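Local coordinates for protein L-serine ammonia-lyase (PDB 5C3U) that is a two-domain enzyme of the fold-type II PLP-dependent family that carries pyridoxal-5'-phosphate covalently bound in its pocket, at residues A[48-52]-A[311-315]; A[207-212]-A[225-230]; A[231-235]-A[279-284]; A[266-270]-A[286-290]. Residues are numbered along the deposited sequence.

Contact 1. Residues A[48-52]-A[311-315]. With PLP (pyridoxal-5'-phosphate), chain B.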
loop_
_atom_site.group_PDB
_atom_site.type_symbol
_atom_site.label_atom_id
_atom_site.label_comp_id
_atom_site.label_asym_id
_atom_site.label_seq_id
_atom_site.Cartn_x
_atom_site.Cartn_y
_atom_site.Cartn_z
ATOM N N SER A 48 12.288 3.765 3.736
ATOM C CA SER A 48 11.927 2.327 3.623
ATOM C C SER A 48 11.304 1.909 2.270
ATOM O O SER A 48 11.244 0.717 1.977
ATOM C CB SER A 48 11.138 1.769 4.823
ATOM O OG SER A 48 9.727 1.985 4.679
ATOM N N GLY A 49 10.825 2.866 1.469
ATOM C CA GLY A 49 10.519 2.577 0.063
ATOM C C GLY A 49 9.054 2.399 -0.291
ATOM O O GLY A 49 8.726 2.036 -1.438
ATOM N N SER A 50 8.176 2.644 0.676
ATOM C CA SER A 50 6.729 2.504 0.419
ATOM C C SER A 50 5.858 3.372 1.292
ATOM O O SER A 50 6.325 3.959 2.279
ATOM C CB SER A 50 6.317 1.038 0.561
ATOM O OG SER A 50 6.003 0.741 1.914
ATOM N N VAL A 51 4.568 3.419 0.938
ATOM C CA VAL A 51 3.527 4.123 1.698
ATOM C C VAL A 51 3.418 3.648 3.172
ATOM O O VAL A 51 2.941 4.403 4.013
ATOM C CB VAL A 51 2.137 3.999 0.986
ATOM C CG1 VAL A 51 1.573 2.572 1.084
ATOM C CG2 VAL A 51 1.147 5.034 1.504
ATOM N N LYS A 52 3.876 2.424 3.468
ATOM C CA LYS A 52 3.835 1.898 4.837
ATOM C C LYS A 52 4.482 2.829 5.828
ATOM O O LYS A 52 4.080 2.875 6.998
ATOM C CB LYS A 52 4.449 0.487 4.965
ATOM C CG LYS A 52 3.676 -0.604 4.224
ATOM C CD LYS A 52 2.305 -0.756 4.894
ATOM C CE LYS A 52 1.650 -2.067 4.521
ATOM N NZ LYS A 52 1.640 -2.230 3.042
ATOM N N VAL A 311 0.867 5.870 -5.932
ATOM C CA VAL A 311 1.903 4.967 -6.371
ATOM C C VAL A 311 2.633 4.509 -5.125
ATOM O O VAL A 311 3.526 5.191 -4.606
ATOM C CB VAL A 311 2.858 5.622 -7.384
ATOM C CG1 VAL A 311 4.003 4.656 -7.740
ATOM C CG2 VAL A 311 2.082 6.021 -8.632
ATOM N N THR A 312 2.216 3.350 -4.636
ATOM C CA THR A 312 2.551 2.950 -3.272
ATOM C C THR A 312 3.995 2.500 -3.072
ATOM O O THR A 312 4.464 2.452 -1.934
ATOM C CB THR A 312 1.542 1.937 -2.718
ATOM O OG1 THR A 312 1.371 0.864 -3.663
ATOM C CG2 THR A 312 0.215 2.638 -2.493
ATOM N N GLY A 313 4.679 2.169 -4.169
ATOM C CA GLY A 313 6.108 1.898 -4.135
ATOM C C GLY A 313 6.308 0.419 -3.873
ATOM O O GLY A 313 5.774 -0.436 -4.613
ATOM N N GLY A 314 7.054 0.117 -2.821
ATOM C CA GLY A 314 7.273 -1.264 -2.407
ATOM C C GLY A 314 8.631 -1.832 -2.792
ATOM O O GLY A 314 9.204 -1.474 -3.820
ATOM N N SER A 315 9.126 -2.754 -1.980
ATOM C CA SER A 315 10.471 -3.308 -2.203
ATOM C C SER A 315 10.457 -4.734 -2.732
ATOM O O SER A 315 11.530 -5.268 -2.977
ATOM C CB SER A 315 11.328 -3.245 -0.927
ATOM O OG SER A 315 11.517 -1.895 -0.484
HETATM N N1 PLP B . 0.786 -1.195 -2.000
HETATM C C2 PLP B . 1.924 -1.419 -1.319
HETATM C C2A PLP B . 3.271 -1.444 -2.000
HETATM C C3 PLP B . 1.853 -1.659 0.124
HETATM O O3 PLP B . 2.995 -1.885 0.845
HETATM C C4 PLP B . 0.513 -1.607 0.748
HETATM C C4A PLP B . 0.384 -1.807 2.200
HETATM C C5 PLP B . -0.679 -1.353 -0.102
HETATM C C6 PLP B . -0.457 -1.150 -1.467
HETATM C C5A PLP B . -2.097 -1.297 0.470
HETATM O O4P PLP B . -2.120 -2.017 1.697
HETATM P P PLP B . -3.321 -2.106 2.781
HETATM O O1P PLP B . -3.189 -0.954 3.715
HETATM O O2P PLP B . -4.665 -2.175 2.033
HETATM O O3P PLP B . -2.968 -3.420 3.383
HETATM O O HOH W 1 9.392 -0.870 0.698
#

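Contact 2. Residues A[207-212]-A[225-230]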
loop_
_atom_site.group_PDB
_atom_site.type_symbol
_atom_site.label_atom_id
_atom_site.label_comp_id
_atom_site.label_asym_id
_atom_site.label_seq_id
_atom_site.Cartn_x
_atom_site.Cartn_y
_atom_site.Cartn_z
ATOM N N THR A 207 -6.241 -7.354 -7.179
ATOM C CA THR A 207 -6.081 -8.289 -8.293
ATOM C C THR A 207 -7.045 -9.431 -8.074
ATOM O O THR A 207 -7.420 -9.698 -6.934
ATOM C CB THR A 207 -4.654 -8.874 -8.418
ATOM O OG1 THR A 207 -4.344 -9.648 -7.252
ATOM C CG2 THR A 207 -3.613 -7.762 -8.656
ATOM N N HIS A 208 -7.412 -10.130 -9.152
ATOM C CA HIS A 208 -8.407 -11.204 -9.050
ATOM C C HIS A 208 -7.980 -12.287 -8.094
ATOM O O HIS A 208 -8.817 -12.903 -7.443
ATOM C CB HIS A 208 -8.693 -11.806 -10.422
ATOM C CG HIS A 208 -9.289 -10.827 -11.397
ATOM N ND1 HIS A 208 -8.770 -10.609 -12.617
ATOM C CD2 HIS A 208 -10.411 -10.014 -11.298
ATOM C CE1 HIS A 208 -9.505 -9.677 -13.259
ATOM N NE2 HIS A 208 -10.503 -9.309 -12.449
ATOM N N GLY A 209 -6.672 -12.514 -7.990
ATOM C CA GLY A 209 -6.110 -13.557 -7.124
ATOM C C GLY A 209 -6.345 -13.364 -5.639
ATOM O O GLY A 209 -6.267 -14.316 -4.882
ATOM N N SER A 210 -6.644 -12.138 -5.206
ATOM C CA SER A 210 -6.938 -11.879 -3.788
ATOM C C SER A 210 -7.858 -10.656 -3.640
ATOM O O SER A 210 -7.403 -9.522 -3.466
ATOM C CB SER A 210 -5.629 -11.686 -2.986
ATOM O OG SER A 210 -5.879 -11.678 -1.588
ATOM N N ASN A 211 -9.167 -10.880 -3.741
ATOM C CA ASN A 211 -10.078 -9.757 -3.868
ATOM C C ASN A 211 -11.049 -9.631 -2.687
ATOM O O ASN A 211 -12.253 -9.382 -2.871
ATOM C CB ASN A 211 -10.815 -9.846 -5.223
ATOM C CG ASN A 211 -11.894 -10.925 -5.250
ATOM O OD1 ASN A 211 -11.765 -11.987 -4.625
ATOM N ND2 ASN A 211 -12.960 -10.661 -5.997
ATOM N N ALA A 212 -10.524 -9.789 -1.463
ATOM C CA ALA A 212 -11.400 -9.825 -0.273
ATOM C C ALA A 212 -12.252 -8.568 -0.106
ATOM O O ALA A 212 -13.422 -8.657 0.291
ATOM C CB ALA A 212 -10.603 -10.110 0.999
ATOM N N MET A 225 -10.602 -15.644 3.052
ATOM C CA MET A 225 -9.982 -16.370 1.945
ATOM C C MET A 225 -8.687 -17.001 2.410
ATOM O O MET A 225 -7.876 -16.328 3.055
ATOM C CB MET A 225 -9.647 -15.419 0.794
ATOM C CG MET A 225 -10.843 -14.926 0.022
ATOM S SD MET A 225 -10.393 -13.744 -1.256
ATOM C CE MET A 225 -12.073 -13.296 -1.699
ATOM N N GLU A 226 -8.486 -18.273 2.076
ATOM C CA GLU A 226 -7.207 -18.940 2.372
ATOM C C GLU A 226 -6.506 -19.441 1.106
ATOM O O GLU A 226 -7.154 -19.945 0.195
ATOM C CB GLU A 226 -7.413 -20.142 3.307
ATOM C CG GLU A 226 -8.259 -19.910 4.550
ATOM C CD GLU A 226 -8.968 -21.184 5.004
ATOM O OE1 GLU A 226 -10.186 -21.130 5.290
ATOM O OE2 GLU A 226 -8.328 -22.259 5.058
ATOM N N LYS A 227 -5.168 -19.351 1.094
ATOM C CA LYS A 227 -4.280 -19.954 0.080
ATOM C C LYS A 227 -4.129 -19.104 -1.175
ATOM O O LYS A 227 -3.517 -19.534 -2.145
ATOM C CB LYS A 227 -4.636 -21.426 -0.278
ATOM C CG LYS A 227 -4.709 -22.389 0.915
ATOM C CD LYS A 227 -3.374 -22.513 1.647
ATOM C CE LYS A 227 -3.422 -23.578 2.744
ATOM N NZ LYS A 227 -4.185 -23.192 3.973
ATOM N N ASN A 228 -4.671 -17.887 -1.130
ATOM C CA ASN A 228 -4.615 -16.985 -2.267
ATOM C C ASN A 228 -3.180 -16.621 -2.583
ATOM O O ASN A 228 -2.326 -16.577 -1.693
ATOM C CB ASN A 228 -5.407 -15.718 -1.982
ATOM C CG ASN A 228 -6.871 -16.001 -1.727
ATOM O OD1 ASN A 228 -7.229 -16.604 -0.708
ATOM N ND2 ASN A 228 -7.728 -15.583 -2.656
ATOM N N ASN A 229 -2.910 -16.397 -3.860
ATOM C CA ASN A 229 -1.612 -15.882 -4.251
ATOM C C ASN A 229 -1.830 -14.940 -5.446
ATOM O O ASN A 229 -2.914 -14.934 -6.057
ATOM C CB ASN A 229 -0.640 -17.026 -4.546
ATOM C CG ASN A 229 0.820 -16.608 -4.378
ATOM O OD1 ASN A 229 1.112 -15.457 -4.051
ATOM N ND2 ASN A 229 1.736 -17.542 -4.605
ATOM N N THR A 230 -0.851 -14.082 -5.701
ATOM C CA THR A 230 -0.905 -13.093 -6.769
ATOM C C THR A 230 0.491 -12.488 -6.755
ATOM O O THR A 230 1.147 -12.496 -5.715
ATOM C CB THR A 230 -2.023 -12.020 -6.569
ATOM O OG1 THR A 230 -1.770 -10.854 -7.362
ATOM C CG2 THR A 230 -2.132 -11.548 -5.112
HETATM O O HOH W 2 -5.166 -16.768 -5.521
#

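Contact 3. Residues A[231-235]-A[279-284]. With PLP (pyridoxal-5'-phosphate), chain B.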
loop_
_atom_site.group_PDB
_atom_site.type_symbol
_atom_site.label_atom_id
_atom_site.label_comp_id
_atom_site.label_asym_id
_atom_site.label_seq_id
_atom_site.Cartn_x
_atom_site.Cartn_y
_atom_site.Cartn_z
ATOM N N ILE A 231 0.946 -12.000 -7.906
ATOM C CA ILE A 231 2.211 -11.259 -7.970
ATOM C C ILE A 231 2.169 -9.991 -7.098
ATOM O O ILE A 231 3.218 -9.464 -6.697
ATOM C CB ILE A 231 2.653 -10.953 -9.439
ATOM C CG1 ILE A 231 1.738 -9.942 -10.121
ATOM C CG2 ILE A 231 2.758 -12.239 -10.260
ATOM C CD1 ILE A 231 2.237 -9.510 -11.490
ATOM N N ALA A 232 0.968 -9.515 -6.780
ATOM C CA ALA A 232 0.825 -8.310 -5.976
ATOM C C ALA A 232 0.883 -8.710 -4.492
ATOM O O ALA A 232 -0.123 -8.782 -3.802
ATOM C CB ALA A 232 -0.465 -7.567 -6.318
ATOM N N THR A 233 2.098 -8.946 -4.008
ATOM C CA THR A 233 2.289 -9.568 -2.693
ATOM C C THR A 233 1.656 -8.762 -1.566
ATOM O O THR A 233 1.079 -9.359 -0.648
ATOM C CB THR A 233 3.804 -9.688 -2.389
ATOM O OG1 THR A 233 4.443 -10.341 -3.492
ATOM C CG2 THR A 233 4.056 -10.465 -1.078
ATOM N N SER A 234 1.737 -7.426 -1.637
ATOM C CA SER A 234 1.255 -6.596 -0.541
ATOM C C SER A 234 -0.263 -6.482 -0.523
ATOM O O SER A 234 -0.825 -5.968 0.429
ATOM C CB SER A 234 1.898 -5.220 -0.528
ATOM O OG SER A 234 3.297 -5.379 -0.374
ATOM N N LEU A 235 -0.902 -6.996 -1.559
ATOM C CA LEU A 235 -2.376 -6.969 -1.637
ATOM C C LEU A 235 -3.018 -8.263 -1.180
ATOM O O LEU A 235 -4.256 -8.345 -1.096
ATOM C CB LEU A 235 -2.855 -6.594 -3.059
ATOM C CG LEU A 235 -2.353 -5.259 -3.653
ATOM C CD1 LEU A 235 -3.097 -4.866 -4.926
ATOM C CD2 LEU A 235 -2.341 -4.090 -2.646
ATOM N N GLU A 279 6.282 -2.188 -7.087
ATOM C CA GLU A 279 5.696 -3.520 -6.916
ATOM C C GLU A 279 4.444 -3.655 -7.753
ATOM O O GLU A 279 3.801 -2.654 -8.057
ATOM C CB GLU A 279 5.264 -3.691 -5.470
ATOM C CG GLU A 279 6.257 -4.405 -4.610
ATOM C CD GLU A 279 5.755 -4.594 -3.189
ATOM O OE1 GLU A 279 4.558 -4.931 -2.959
ATOM O OE2 GLU A 279 6.589 -4.421 -2.299
ATOM N N ALA A 280 4.087 -4.895 -8.088
ATOM C CA ALA A 280 2.817 -5.162 -8.767
ATOM C C ALA A 280 1.599 -4.663 -8.002
ATOM O O ALA A 280 0.561 -4.386 -8.627
ATOM C CB ALA A 280 2.682 -6.652 -9.073
ATOM N N SER A 281 1.709 -4.549 -6.660
ATOM C CA SER A 281 0.681 -3.883 -5.857
ATOM C C SER A 281 0.353 -2.463 -6.373
ATOM O O SER A 281 -0.810 -2.111 -6.615
ATOM C CB SER A 281 1.105 -3.857 -4.379
ATOM O OG SER A 281 1.508 -5.175 -3.980
ATOM N N ALA A 282 1.388 -1.654 -6.579
ATOM C CA ALA A 282 1.211 -0.305 -7.125
ATOM C C ALA A 282 0.850 -0.405 -8.588
ATOM O O ALA A 282 0.086 0.415 -9.118
ATOM C CB ALA A 282 2.517 0.480 -6.967
ATOM N N GLY A 283 1.397 -1.420 -9.250
ATOM C CA GLY A 283 1.122 -1.663 -10.652
ATOM C C GLY A 283 -0.381 -1.870 -10.873
ATOM O O GLY A 283 -0.910 -1.450 -11.893
ATOM N N ALA A 284 -1.056 -2.509 -9.920
ATOM C CA ALA A 284 -2.520 -2.693 -10.026
ATOM C C ALA A 284 -3.256 -1.353 -10.190
ATOM O O ALA A 284 -4.151 -1.241 -11.025
ATOM C CB ALA A 284 -3.070 -3.477 -8.842
HETATM N N1 PLP B . 0.786 -1.195 -2.000
HETATM C C2 PLP B . 1.924 -1.419 -1.319
HETATM C C2A PLP B . 3.271 -1.444 -2.000
HETATM C C3 PLP B . 1.853 -1.659 0.124
HETATM O O3 PLP B . 2.995 -1.885 0.845
HETATM C C4 PLP B . 0.513 -1.607 0.748
HETATM C C4A PLP B . 0.384 -1.807 2.200
HETATM C C5 PLP B . -0.679 -1.353 -0.102
HETATM C C6 PLP B . -0.457 -1.150 -1.467
HETATM C C5A PLP B . -2.097 -1.297 0.470
HETATM O O4P PLP B . -2.120 -2.017 1.697
HETATM P P PLP B . -3.321 -2.106 2.781
HETATM O O1P PLP B . -3.189 -0.954 3.715
HETATM O O2P PLP B . -4.665 -2.175 2.033
HETATM O O3P PLP B . -2.968 -3.420 3.383
#

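Contact 4. Residues A[266-270]-A[286-290]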
loop_
_atom_site.group_PDB
_atom_site.type_symbol
_atom_site.label_atom_id
_atom_site.label_comp_id
_atom_site.label_asym_id
_atom_site.label_seq_id
_atom_site.Cartn_x
_atom_site.Cartn_y
_atom_site.Cartn_z
ATOM N N ALA A 266 1.734 -2.956 -16.120
ATOM C CA ALA A 266 1.831 -1.588 -15.603
ATOM C C ALA A 266 3.196 -1.344 -14.951
ATOM O O ALA A 266 3.736 -0.250 -15.065
ATOM C CB ALA A 266 0.716 -1.294 -14.611
ATOM N N VAL A 267 3.714 -2.341 -14.243
ATOM C CA VAL A 267 5.054 -2.215 -13.640
ATOM C C VAL A 267 6.082 -1.985 -14.753
ATOM O O VAL A 267 7.009 -1.164 -14.607
ATOM C CB VAL A 267 5.428 -3.465 -12.806
ATOM C CG1 VAL A 267 6.918 -3.435 -12.394
ATOM C CG2 VAL A 267 4.535 -3.542 -11.573
ATOM N N ARG A 268 5.945 -2.735 -15.846
ATOM C CA ARG A 268 6.906 -2.625 -16.948
ATOM C C ARG A 268 6.800 -1.233 -17.563
ATOM O O ARG A 268 7.814 -0.578 -17.790
ATOM C CB ARG A 268 6.624 -3.671 -17.994
ATOM C CG ARG A 268 7.486 -3.524 -19.241
ATOM C CD ARG A 268 7.078 -4.523 -20.303
ATOM N NE ARG A 268 5.780 -4.204 -20.896
ATOM C CZ ARG A 268 5.609 -3.349 -21.906
ATOM N NH1 ARG A 268 6.646 -2.704 -22.426
ATOM N NH2 ARG A 268 4.402 -3.125 -22.385
ATOM N N LEU A 269 5.574 -0.788 -17.810
ATOM C CA LEU A 269 5.339 0.533 -18.453
ATOM C C LEU A 269 5.788 1.688 -17.580
ATOM O O LEU A 269 6.380 2.644 -18.091
ATOM C CB LEU A 269 3.859 0.689 -18.828
ATOM C CG LEU A 269 3.518 -0.179 -20.052
ATOM C CD1 LEU A 269 1.990 -0.185 -20.210
ATOM C CD2 LEU A 269 4.183 0.310 -21.323
ATOM N N PHE A 270 5.527 1.592 -16.273
ATOM C CA PHE A 270 5.997 2.603 -15.337
ATOM C C PHE A 270 7.533 2.663 -15.261
ATOM O O PHE A 270 8.112 3.748 -15.137
ATOM C CB PHE A 270 5.437 2.328 -13.954
ATOM C CG PHE A 270 5.453 3.529 -13.053
ATOM C CD1 PHE A 270 4.710 4.674 -13.376
ATOM C CD2 PHE A 270 6.220 3.533 -11.910
ATOM C CE1 PHE A 270 4.720 5.777 -12.533
ATOM C CE2 PHE A 270 6.227 4.637 -11.066
ATOM C CZ PHE A 270 5.478 5.747 -11.371
ATOM N N LEU A 286 -1.911 1.622 -11.192
ATOM C CA LEU A 286 -1.464 2.219 -12.453
ATOM C C LEU A 286 -2.134 1.593 -13.680
ATOM O O LEU A 286 -2.322 2.260 -14.714
ATOM C CB LEU A 286 0.073 2.082 -12.566
ATOM C CG LEU A 286 0.904 3.009 -11.672
ATOM C CD1 LEU A 286 2.349 2.553 -11.504
ATOM C CD2 LEU A 286 0.905 4.425 -12.234
ATOM N N SER A 287 -2.506 0.320 -13.561
ATOM C CA SER A 287 -3.064 -0.413 -14.698
ATOM C C SER A 287 -4.398 0.163 -15.177
ATOM O O SER A 287 -4.720 0.066 -16.364
ATOM C CB SER A 287 -3.159 -1.927 -14.414
ATOM O OG SER A 287 -4.308 -2.262 -13.671
ATOM N N LEU A 288 -5.134 0.811 -14.283
ATOM C CA LEU A 288 -6.390 1.443 -14.699
ATOM C C LEU A 288 -6.129 2.564 -15.697
ATOM O O LEU A 288 -6.934 2.801 -16.599
ATOM C CB LEU A 288 -7.199 1.951 -13.511
ATOM C CG LEU A 288 -7.659 0.901 -12.498
ATOM C CD1 LEU A 288 -8.702 1.541 -11.607
ATOM C CD2 LEU A 288 -8.237 -0.335 -13.174
ATOM N N CYS A 289 -4.979 3.230 -15.561
ATOM C CA CYS A 289 -4.625 4.299 -16.488
ATOM C C CYS A 289 -4.054 3.764 -17.788
ATOM O O CYS A 289 -4.486 4.165 -18.880
ATOM C CB CYS A 289 -3.662 5.285 -15.820
ATOM S SG CYS A 289 -4.480 6.147 -14.459
ATOM N N TYR A 290 -3.099 2.847 -17.670
ATOM C CA TYR A 290 -2.430 2.280 -18.832
ATOM C C TYR A 290 -3.380 1.517 -19.757
ATOM O O TYR A 290 -3.219 1.548 -20.973
ATOM C CB TYR A 290 -1.267 1.392 -18.396
ATOM C CG TYR A 290 -0.033 2.173 -18.017
ATOM C CD1 TYR A 290 0.548 3.061 -18.926
ATOM C CD2 TYR A 290 0.577 2.009 -16.755
ATOM C CE1 TYR A 290 1.695 3.771 -18.600
ATOM C CE2 TYR A 290 1.724 2.723 -16.424
ATOM C CZ TYR A 290 2.275 3.594 -17.358
ATOM O OH TYR A 290 3.419 4.312 -17.088
#

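Contact 1. Residues A[48-52]-A[311-315]
Two loops of a fold-type II PLP enzyme meet here at the cofactor, one leading into helix 52-67, the other leaving strand 306-311. They run roughly antiparallel and share a single beta bridge at Ser50 and Gly313, a non-hydrogen-bonded pair with CA atoms 4.6 Å apart. Thr312 loses the most surface. Its O accepts Val51 N at 3.0 Å and sits 3.3 Å from Ser50 CA, a CA-H...O contact, while its CG2 packs on Val51 CG1 at 3.8 Å. Val51, pointing toward the other loop, lies together with Thr312 against Leu184 of helix 183-194. On the far side of the bridge Gly49 O takes Gly314 N at 2.9 Å. Glycines allow so close a fit: a CB on Gly313 would clash with Gly49 O, and one on Gly49 would come tight against Ser315 OG. Gly314 leaves space for PLP C2A. Beyond them a water links Ser48 O (2.8 Å) to Ser315 OG (2.6 Å). Ser50 OG accepts Lys52 N at 3.1 Å, a capping bond at the start of the helix. The bridge lies just before the cofactor lysine: Lys52 NZ is bonded to PLP C4A at 1.6 Å, and Thr312 OG1 lies 2.7 Å from PLP N1.

Contact 2. Residues A[207-212]-A[225-230]
Gly209 O is the busiest acceptor between these two loops. Asn228 ND2 reaches it at 2.9 Å with a nearly straight hydrogen bond, and a water donates to it at 2.8 Å while accepting Asn229 N, also at 2.8 Å, so one carbonyl ties down two successive residues of 225-230. Gly209 leaves room for this, since a CB there would clash with Asn229 O. Thr207 OG1 donates to Thr230 OG1 at 2.8 Å; the Thr230 hydroxyl is bound further by Asp260 and by the backbone N of Ala232, which makes it the centre of a small polar network. Within the loops, Ser210 N bonds back to Thr207 O at 3.1 Å, closing a type I turn, and Thr230 N is met by Asn229 OD1 at 2.9 Å. Ser210 OG receives a weak bond from Ser237 N, and Asn211 ND2 pairs with Gln214. At the other end Met225 SD packs 4.3 Å from Ala212 CB, and Met225 CE lies 3.8 Å from Ala212 CA and 3.2 Å from Asn211 OD1. Turning from strand 202-207 into helix 212-219, segment 207-212 is a beta-to-alpha loop at the C-terminal end of a parallel strand, as found throughout alpha/beta sheets of the Rossmann-like kind.

Contact 3. Residues A[231-235]-A[279-284]
One carboxylate oxygen collects two serine hydroxyls from the two segments. Glu279 OE1 accepts Ser234 OG at 2.9 Å and, from its own segment, Ser281 OG at 3.2 Å; Ser281 OG in turn takes Ser234 N at 3.3 Å, so the three residues form a closed polar circuit. Glu279 holds the N-cap position of helix 280-290, and its OE2 turns to Asn80 and to the backbone N of Asp316. Ala232, its CA 4.4 Å from Ser281 CA, centres an inverse gamma turn that leads into the 3-10 segment 233-235. Alanines keep the approach close: Ile231 CG1 meets Ala280 CB at 3.6 Å, and Leu235 CD1 meets Ala284 CB at 4.2 Å. Ser281, Ser234 and Leu235 also line the cofactor, with Ser281 CB 3.6 Å from PLP N1, Ser234 CB 3.6 Å from PLP C3 and Leu235 CD2 3.7 Å from PLP C6. Glu279 OE1 lies 3.8 Å from PLP C2A, and both hydroxyls donate to it, which is consistent with Glu279 being a charged carboxylate.

Contact 4. Residues A[266-270]-A[286-290]
Apolar packing does most of the work where helix 260-274 crosses helix 280-290, the short segments lying 9.7 Å apart at closest approach with their axes at 76°. Ala266 is the point of nearest backbone approach, its CA 5.1 Å from that of Ser287; its small CB fits against Leu286 CB at 4.0 Å, Ser287 CB at 3.9 Å and Tyr290 CD2 at 3.9 Å. Two CH-pi contacts add to this, one donated from each helix. Leu269 CB sits over the face of the Tyr290 ring, 3.7 Å from its centroid, and Leu286 CD1 sits over a face of the Phe270 ring, 3.8 Å from its centroid. Tyr290, the residue most covered by the contact, reaches across to helix 260-274, and its hydroxyl arrives at the edge of the Phe270 ring, where Tyr290 OH is 3.9 Å from Phe270 CD1. No hydrogen bond joins the two segments. The polar groups are served elsewhere: Tyr290 OH by Asp273 further along the first helix, and Ser287 OG by Ala284 O one turn back in its own helix. Phe270 and Leu286 continue inward onto strands 37-42 and 306-311, and Ser287 onto Val258 of strand 253-258. Both helices thus cover one face of the mixed sheet, helix 260-274 crossing helix 280-290 steeply, in the alpha/beta architecture of a PLP enzyme.

How the contacts relate
From the N terminus, contact 1 opens first, at the loop before helix 52-67, and closes last, after strand 306-311, so its span of more than 250 residues contains the other three. Contact 2 closes a short loop around helix 212-219. Contact 3 opens directly after it, in series, and closes at the start of helix 280-290. Contact 4 opens on helix 260-274 before contact 3 has closed and ends further along helix 280-290, so the two cross and share that helix. Gly313 O and Glu279 N join contacts 1 and 3 at the cofactor, while Val311 packs on Phe270 and Leu286, linking contact 1 to the helical layer.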